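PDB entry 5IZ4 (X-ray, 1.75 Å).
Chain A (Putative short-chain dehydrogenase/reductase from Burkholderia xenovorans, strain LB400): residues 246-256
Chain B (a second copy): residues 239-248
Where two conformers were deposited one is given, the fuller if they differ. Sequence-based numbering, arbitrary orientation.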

ATOM      1  N   TRP A 246      -2.606  21.974   8.724  1.00 18.61           N
ATOM      2  CA  TRP A 246      -2.401  23.297   8.138  1.00 20.97           C
ATOM      3  C   TRP A 246      -1.611  23.208   6.836  1.00 24.59           C
ATOM      4  O   TRP A 246      -1.977  23.846   5.838  1.00 18.21           O
ATOM      5  N   PHE A 247      -0.535  22.412   6.815  1.00 18.12           N
ATOM      6  CA  PHE A 247       0.263  22.303   5.597  1.00 20.71           C
ATOM      7  C   PHE A 247      -0.566  21.762   4.441  1.00 19.12           C
ATOM      8  O   PHE A 247      -0.528  22.303   3.330  1.00 20.68           O
ATOM      9  N   LEU A 248      -1.295  20.664   4.677  1.00 18.45           N
ATOM     10  CA  LEU A 248      -2.108  20.079   3.620  1.00 17.94           C
ATOM     11  C   LEU A 248      -3.126  21.076   3.094  1.00 23.73           C
ATOM     12  O   LEU A 248      -3.448  21.073   1.899  1.00 23.16           O
ATOM     13  N   THR A 249      -3.642  21.940   3.966  1.00 18.44           N
ATOM     14  CA  THR A 249      -4.634  22.913   3.529  1.00 16.13           C
ATOM     15  C   THR A 249      -4.005  24.052   2.736  1.00 19.97           C
ATOM     16  O   THR A 249      -4.485  24.411   1.655  1.00 20.07           O
ATOM     17  N   ALA A 250      -2.922  24.625   3.244  1.00 17.46           N
ATOM     18  CA  ALA A 250      -2.439  25.893   2.720  1.00 16.29           C
ATOM     19  C   ALA A 250      -1.373  25.747   1.640  1.00 19.48           C
ATOM     20  O   ALA A 250      -1.193  26.673   0.839  1.00 22.94           O
ATOM     21  N   HIS A 251      -0.664  24.622   1.592  1.00 19.30           N
ATOM     22  CA  HIS A 251       0.558  24.557   0.796  1.00 20.00           C
ATOM     23  C   HIS A 251       0.661  23.294  -0.046  1.00 19.51           C
ATOM     24  O   HIS A 251       1.758  22.968  -0.514  1.00 23.59           O
ATOM     25  N   ALA A 252      -0.444  22.594  -0.280  1.00 18.45           N
ATOM     26  CA  ALA A 252      -0.419  21.296  -0.959  1.00 18.84           C
ATOM     27  C   ALA A 252      -1.497  21.202  -2.039  1.00 18.37           C
ATOM     28  O   ALA A 252      -2.337  20.300  -2.013  1.00 17.61           O
ATOM     29  N   PRO A 253      -1.467  22.082  -3.046  1.00 19.21           N
ATOM     30  CA  PRO A 253      -2.535  22.058  -4.062  1.00 18.61           C
ATOM     31  C   PRO A 253      -2.557  20.800  -4.918  1.00 19.38           C
ATOM     32  O   PRO A 253      -3.547  20.584  -5.626  1.00 16.97           O
ATOM     33  N   ALA A 254      -1.512  19.971  -4.895  1.00 19.64           N
ATOM     34  CA  ALA A 254      -1.516  18.749  -5.683  1.00 15.31           C
ATOM     35  C   ALA A 254      -1.890  17.515  -4.880  1.00 16.24           C
ATOM     36  O   ALA A 254      -1.975  16.433  -5.459  1.00 19.24           O
ATOM     37  N   ILE A 255      -2.109  17.635  -3.573  1.00 15.14           N
ATOM     38  CA  ILE A 255      -2.252  16.464  -2.715  1.00 13.75           C
ATOM     39  C   ILE A 255      -3.732  16.238  -2.438  1.00 14.28           C
ATOM     40  O   ILE A 255      -4.406  17.091  -1.845  1.00 17.10           O
ATOM     41  N   THR A 256      -4.241  15.084  -2.864  1.00 14.73           N
ATOM     42  CA  THR A 256      -5.615  14.703  -2.563  1.00 15.08           C
ATOM     43  C   THR A 256      -5.690  13.184  -2.564  1.00 14.05           C
ATOM     44  O   THR A 256      -4.933  12.517  -3.272  1.00 17.66           O
TER
ATOM     45  N   ALA B 239       7.867  24.675  -7.309  1.00 24.89           N
ATOM     46  CA  ALA B 239       7.768  25.295  -5.987  1.00 23.93           C
ATOM     47  C   ALA B 239       6.926  24.478  -5.012  1.00 23.33           C
ATOM     48  O   ALA B 239       7.221  24.458  -3.809  1.00 20.62           O
ATOM     49  N   GLU B 240       5.876  23.798  -5.484  1.00 22.03           N
ATOM     50  CA  GLU B 240       5.027  22.991  -4.600  0.51 19.59           C
ATOM     51  C   GLU B 240       5.791  21.812  -4.016  1.00 20.62           C
ATOM     52  O   GLU B 240       5.561  21.402  -2.871  1.00 18.42           O
ATOM     53  N   ILE B 241       6.670  21.213  -4.822  1.00 20.49           N
ATOM     54  CA  ILE B 241       7.446  20.084  -4.330  1.00 17.38           C
ATOM     55  C   ILE B 241       8.490  20.571  -3.335  1.00 19.34           C
ATOM     56  O   ILE B 241       8.785  19.894  -2.340  1.00 19.31           O
ATOM     57  N   ALA B 242       9.062  21.756  -3.592  1.00 20.84           N
ATOM     58  CA  ALA B 242       9.953  22.401  -2.632  1.00 20.25           C
ATOM     59  C   ALA B 242       9.245  22.660  -1.305  1.00 20.91           C
ATOM     60  O   ALA B 242       9.829  22.449  -0.237  1.00 18.63           O
ATOM     61  N   GLU B 243       7.991  23.126  -1.352  1.00 19.67           N
ATOM     62  CA  GLU B 243       7.244  23.346  -0.110  1.00 16.14           C
ATOM     63  C   GLU B 243       7.121  22.057   0.687  1.00 19.11           C
ATOM     64  O   GLU B 243       7.250  22.061   1.917  1.00 20.69           O
ATOM     65  N   LEU B 244       6.842  20.946   0.003  1.00 16.49           N
ATOM     66  CA  LEU B 244       6.735  19.663   0.684  1.00 15.40           C
ATOM     67  C   LEU B 244       8.078  19.240   1.278  1.00 20.89           C
ATOM     68  O   LEU B 244       8.133  18.742   2.408  1.00 19.43           O
ATOM     69  N   ALA B 245       9.178  19.441   0.547  1.00 18.21           N
ATOM     70  CA  ALA B 245      10.480  19.094   1.103  1.00 16.28           C
ATOM     71  C   ALA B 245      10.788  19.943   2.328  1.00 19.97           C
ATOM     72  O   ALA B 245      11.328  19.441   3.325  1.00 17.49           O
ATOM     73  N   TRP B 246      10.472  21.237   2.259  1.00 18.61           N
ATOM     74  CA  TRP B 246      10.669  22.120   3.406  1.00 20.97           C
ATOM     75  C   TRP B 246       9.787  21.706   4.581  1.00 24.59           C
ATOM     76  O   TRP B 246      10.259  21.647   5.726  1.00 18.21           O
ATOM     77  N   PHE B 247       8.510  21.399   4.322  1.00 18.12           N
ATOM     78  CA  PHE B 247       7.622  21.010   5.413  1.00 20.71           C
ATOM     79  C   PHE B 247       8.124  19.755   6.112  1.00 19.12           C
ATOM     80  O   PHE B 247       8.174  19.698   7.346  1.00 20.68           O
ATOM     81  N   LEU B 248       8.464  18.720   5.334  1.00 18.45           N
ATOM     82  CA  LEU B 248       8.945  17.480   5.927  1.00 17.94           C
ATOM     83  C   LEU B 248      10.188  17.718   6.767  1.00 23.73           C
ATOM     84  O   LEU B 248      10.389  17.056   7.793  1.00 23.16           O
TER

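The contact between these two copies of a putative short-chain dehydrogenase/reductase is a small, largely apolar antiparallel helix packing, centred on a self-stacked phenylalanine pair and finished at one end by two bridging waters rather than by any direct hydrogen bond. It illustrates a general principle: where two copies of one helix pack antiparallel, a single residue can become its own partner, and other side chains pack around that pair.

The helix axes run at 171° to one another and come no closer than 11.5 Å, a spacing that leaves room for aromatic side chains between them. The backbones come into register at A:Phe247 and B:Phe247, whose CA atoms lie 7.5 Å apart. Both CA-to-CB bonds point toward the opposing stretch, and both side chains adopt the t rotamer, with chi1 of 163° and chi2 of 80°. The rings form an offset stack, their centroids 4.3 Å apart and their planes inclined by 14°. The offset brings each CB over the face of the other ring: A:Phe247 CB lies 3.9 Å from the centroid of the B:Phe247 ring, and B:Phe247 CB lies at the same distance from the centroid of the A:Phe247 ring. Each residue thus offers both an aromatic surface and a methylene group to its counterpart.

Beyond the stack, A:Phe247 reaches along the partner helix. Its CZ meets B:Leu244 CD1 at 3.5 Å, and its CE1 lies 3.9 Å from the carbonyl O of B:Glu243. The CA-to-CB bond of B:Leu244 points sideways, but the end of the side chain (t,p) comes nearer, and its CD1 also approaches A:Ile255 CD1 at 4.3 Å. The CA-to-CB bond of A:Ile255 likewise points sideways, while the end of its side chain (m,t) comes nearer the partner.

The chain A helix gives way around A:His251, and the following segment folds through a type I turn from A:Ala252 to A:Ile255, closed by the hydrogen bond from A:Ile255 N to A:Ala252 O (3.1 Å). In this turn A:Pro253 and A:Ala254 lie against B:Glu240. That glutamate, m at chi1 and t at chi2 in the conformer described, packs its CD 3.7 Å from A:Pro253 CG and its OE1 3.7 Å from A:Ala254 CB. One turn further along the B helix, B:Glu243 (m,m) places OE2 over a face of the A:His251 imidazole, 4.3 Å from CG; the histidine is itself m at chi1.

Water supplies the polar links. Water 1 donates to both A:His251 O and B:Glu240 O, its oxygen 2.8 Å from each, joining two backbone carbonyls that could not bond to one another because both are acceptors. Water 2 accepts from A:Ala254 N, 3.0 Å from its oxygen, and donates to B:Glu240 OE1, 3.2 Å away, so a backbone amide in the turn is linked to a carboxylate across the gap. Apolar groups and parts of both glutamates pack directly, while the hydrogen bonds between the stretches pass through the two waters.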

ATOM      1  CB  TRP A 246      -1.692  24.220   9.134  1.00 20.12           C
ATOM      2  CG  TRP A 246      -1.134  25.456   8.474  1.00 22.81           C
ATOM      3  CD1 TRP A 246       0.183  25.734   8.212  1.00 22.60           C
ATOM      4  CD2 TRP A 246      -1.886  26.555   7.948  1.00 24.86           C
ATOM      5  NE1 TRP A 246       0.291  26.945   7.571  1.00 27.15           N
ATOM      6  CE2 TRP A 246      -0.966  27.466   7.392  1.00 25.98           C
ATOM      7  CE3 TRP A 246      -3.248  26.853   7.886  1.00 20.76           C
ATOM      8  CZ2 TRP A 246      -1.365  28.657   6.795  1.00 30.92           C
ATOM      9  CZ3 TRP A 246      -3.644  28.037   7.290  1.00 26.36           C
ATOM     10  CH2 TRP A 246      -2.707  28.924   6.746  1.00 29.24           C
ATOM     11  CB  PHE A 247       1.491  21.409   5.803  1.00 19.57           C
ATOM     12  CG  PHE A 247       2.106  20.954   4.499  1.00 21.50           C
ATOM     13  CD1 PHE A 247       2.934  21.800   3.780  1.00 27.21           C
ATOM     14  CD2 PHE A 247       1.803  19.707   3.967  1.00 22.24           C
ATOM     15  CE1 PHE A 247       3.469  21.406   2.575  1.00 22.78           C
ATOM     16  CE2 PHE A 247       2.335  19.309   2.754  1.00 22.34           C
ATOM     17  CZ  PHE A 247       3.165  20.166   2.059  1.00 22.46           C
ATOM     18  CB  LEU A 248      -2.813  18.817   4.128  1.00 19.25           C
ATOM     19  CG  LEU A 248      -1.902  17.603   4.331  1.00 19.76           C
ATOM     20  CD1 LEU A 248      -2.721  16.433   4.848  1.00 22.35           C
ATOM     21  CD2 LEU A 248      -1.197  17.243   3.020  1.00 24.75           C
ATOM     22  CB  THR A 249      -5.375  23.448   4.752  1.00 17.85           C
ATOM     23  OG1 THR A 249      -6.069  22.361   5.371  1.00 18.38           O
ATOM     24  CG2 THR A 249      -6.341  24.573   4.374  1.00 19.66           C
ATOM     25  CB  ALA A 250      -1.886  26.747   3.863  1.00 22.41           C
ATOM     26  CB  HIS A 251       1.786  24.667   1.700  1.00 21.15           C
ATOM     27  CG  HIS A 251       1.878  25.968   2.430  1.00 23.37           C
ATOM     28  ND1 HIS A 251       1.900  27.182   1.781  1.00 25.52           N
ATOM     29  CD2 HIS A 251       1.965  26.245   3.753  1.00 26.40           C
ATOM     30  CE1 HIS A 251       1.984  28.155   2.673  1.00 31.09           C
ATOM     31  NE2 HIS A 251       2.026  27.612   3.877  1.00 25.60           N
ATOM     32  CB  ALA A 252      -0.582  20.169   0.060  1.00 16.96           C
ATOM     33  CB  PRO A 253      -2.239  23.296  -4.914  1.00 22.71           C
ATOM     34  CG  PRO A 253      -0.758  23.510  -4.758  1.00 19.76           C
ATOM     35  CD  PRO A 253      -0.466  23.130  -3.325  1.00 19.03           C
ATOM     36  CB  ALA A 254      -0.141  18.518  -6.331  1.00 16.98           C
ATOM     37  CB  ILE A 255      -1.449  16.613  -1.412  1.00 15.16           C
ATOM     38  CG1 ILE A 255       0.047  16.716  -1.728  1.00 18.33           C
ATOM     39  CG2 ILE A 255      -1.681  15.420  -0.503  1.00 13.76           C
ATOM     40  CD1 ILE A 255       0.929  16.698  -0.493  1.00 18.94           C
ATOM     41  CB  THR A 256      -6.625  15.299  -3.564  1.00 15.67           C
ATOM     42  OG1 THR A 256      -7.948  15.176  -3.029  1.00 15.16           O
ATOM     43  CG2 THR A 256      -6.597  14.560  -4.894  1.00 18.06           C
TER
ATOM     44  CB  ALA B 239       7.198  26.705  -6.122  1.00 23.81           C
ATOM     45  CB  GLU B 240       3.814  22.452  -5.360  0.51 19.81           C
ATOM     46  CG  GLU B 240       2.946  23.468  -6.045  0.51 18.33           C
ATOM     47  CD  GLU B 240       2.057  22.810  -7.082  0.51 17.65           C
ATOM     48  OE1 GLU B 240       1.708  21.626  -6.889  0.51 18.10           O
ATOM     49  OE2 GLU B 240       1.736  23.460  -8.101  0.51 22.48           O
ATOM     50  CB  ILE B 241       8.088  19.320  -5.506  1.00 19.69           C
ATOM     51  CG1 ILE B 241       7.034  19.022  -6.576  1.00 20.57           C
ATOM     52  CG2 ILE B 241       8.720  18.016  -5.001  1.00 18.53           C
ATOM     53  CD1 ILE B 241       5.810  18.239  -6.061  1.00 21.51           C
ATOM     54  CB  ALA B 242      10.485  23.713  -3.211  1.00 19.36           C
ATOM     55  CB  GLU B 243       5.838  23.898  -0.390  1.00 20.72           C
ATOM     56  CG  GLU B 243       5.741  25.370  -0.749  1.00 30.93           C
ATOM     57  CD  GLU B 243       6.164  26.324   0.371  1.00 24.43           C
ATOM     58  OE1 GLU B 243       6.596  27.440   0.034  1.00 36.25           O
ATOM     59  OE2 GLU B 243       6.051  25.977   1.568  1.00 31.06           O
ATOM     60  CB  LEU B 244       6.200  18.623  -0.300  1.00 19.49           C
ATOM     61  CG  LEU B 244       5.861  17.194   0.122  1.00 28.16           C
ATOM     62  CD1 LEU B 244       4.836  17.151   1.245  1.00 24.01           C
ATOM     63  CD2 LEU B 244       5.345  16.433  -1.093  1.00 27.71           C
ATOM     64  CB  ALA B 245      11.579  19.268   0.048  1.00 16.58           C
ATOM     65  CB  TRP B 246      10.392  23.576   3.015  1.00 20.12           C
ATOM     66  CG  TRP B 246      10.223  24.471   4.216  1.00 22.81           C
ATOM     67  CD1 TRP B 246       9.055  25.014   4.688  1.00 22.60           C
ATOM     68  CD2 TRP B 246      11.249  24.880   5.126  1.00 24.86           C
ATOM     69  NE1 TRP B 246       9.302  25.749   5.823  1.00 27.15           N
ATOM     70  CE2 TRP B 246      10.640  25.677   6.116  1.00 25.98           C
ATOM     71  CE3 TRP B 246      12.623  24.645   5.204  1.00 20.76           C
ATOM     72  CZ2 TRP B 246      11.360  26.248   7.161  1.00 30.92           C
ATOM     73  CZ3 TRP B 246      13.337  25.211   6.244  1.00 26.36           C
ATOM     74  CH2 TRP B 246      12.705  25.999   7.215  1.00 29.24           C
ATOM     75  CB  PHE B 247       6.189  20.778   4.920  1.00 19.57           C
ATOM     76  CG  PHE B 247       5.350  20.004   5.911  1.00 21.50           C
ATOM     77  CD1 PHE B 247       4.792  20.641   7.008  1.00 27.21           C
ATOM     78  CD2 PHE B 247       5.176  18.632   5.779  1.00 22.24           C
ATOM     79  CE1 PHE B 247       4.057  19.937   7.934  1.00 22.78           C
ATOM     80  CE2 PHE B 247       4.442  17.920   6.710  1.00 22.34           C
ATOM     81  CZ  PHE B 247       3.887  18.578   7.789  1.00 22.46           C
ATOM     82  CB  LEU B 248       9.231  16.445   4.835  1.00 19.25           C
ATOM     83  CG  LEU B 248       7.990  15.843   4.171  1.00 19.76           C
ATOM     84  CD1 LEU B 248       8.415  14.849   3.104  1.00 22.35           C
ATOM     85  CD2 LEU B 248       7.097  15.173   5.220  1.00 24.75           C
TER
HETATM   86  O   HOH W   1       2.982  20.944  -1.947  1.00 22.08           O
HETATM   87  O   HOH W   2       1.284  20.300  -3.972  1.00 20.00           O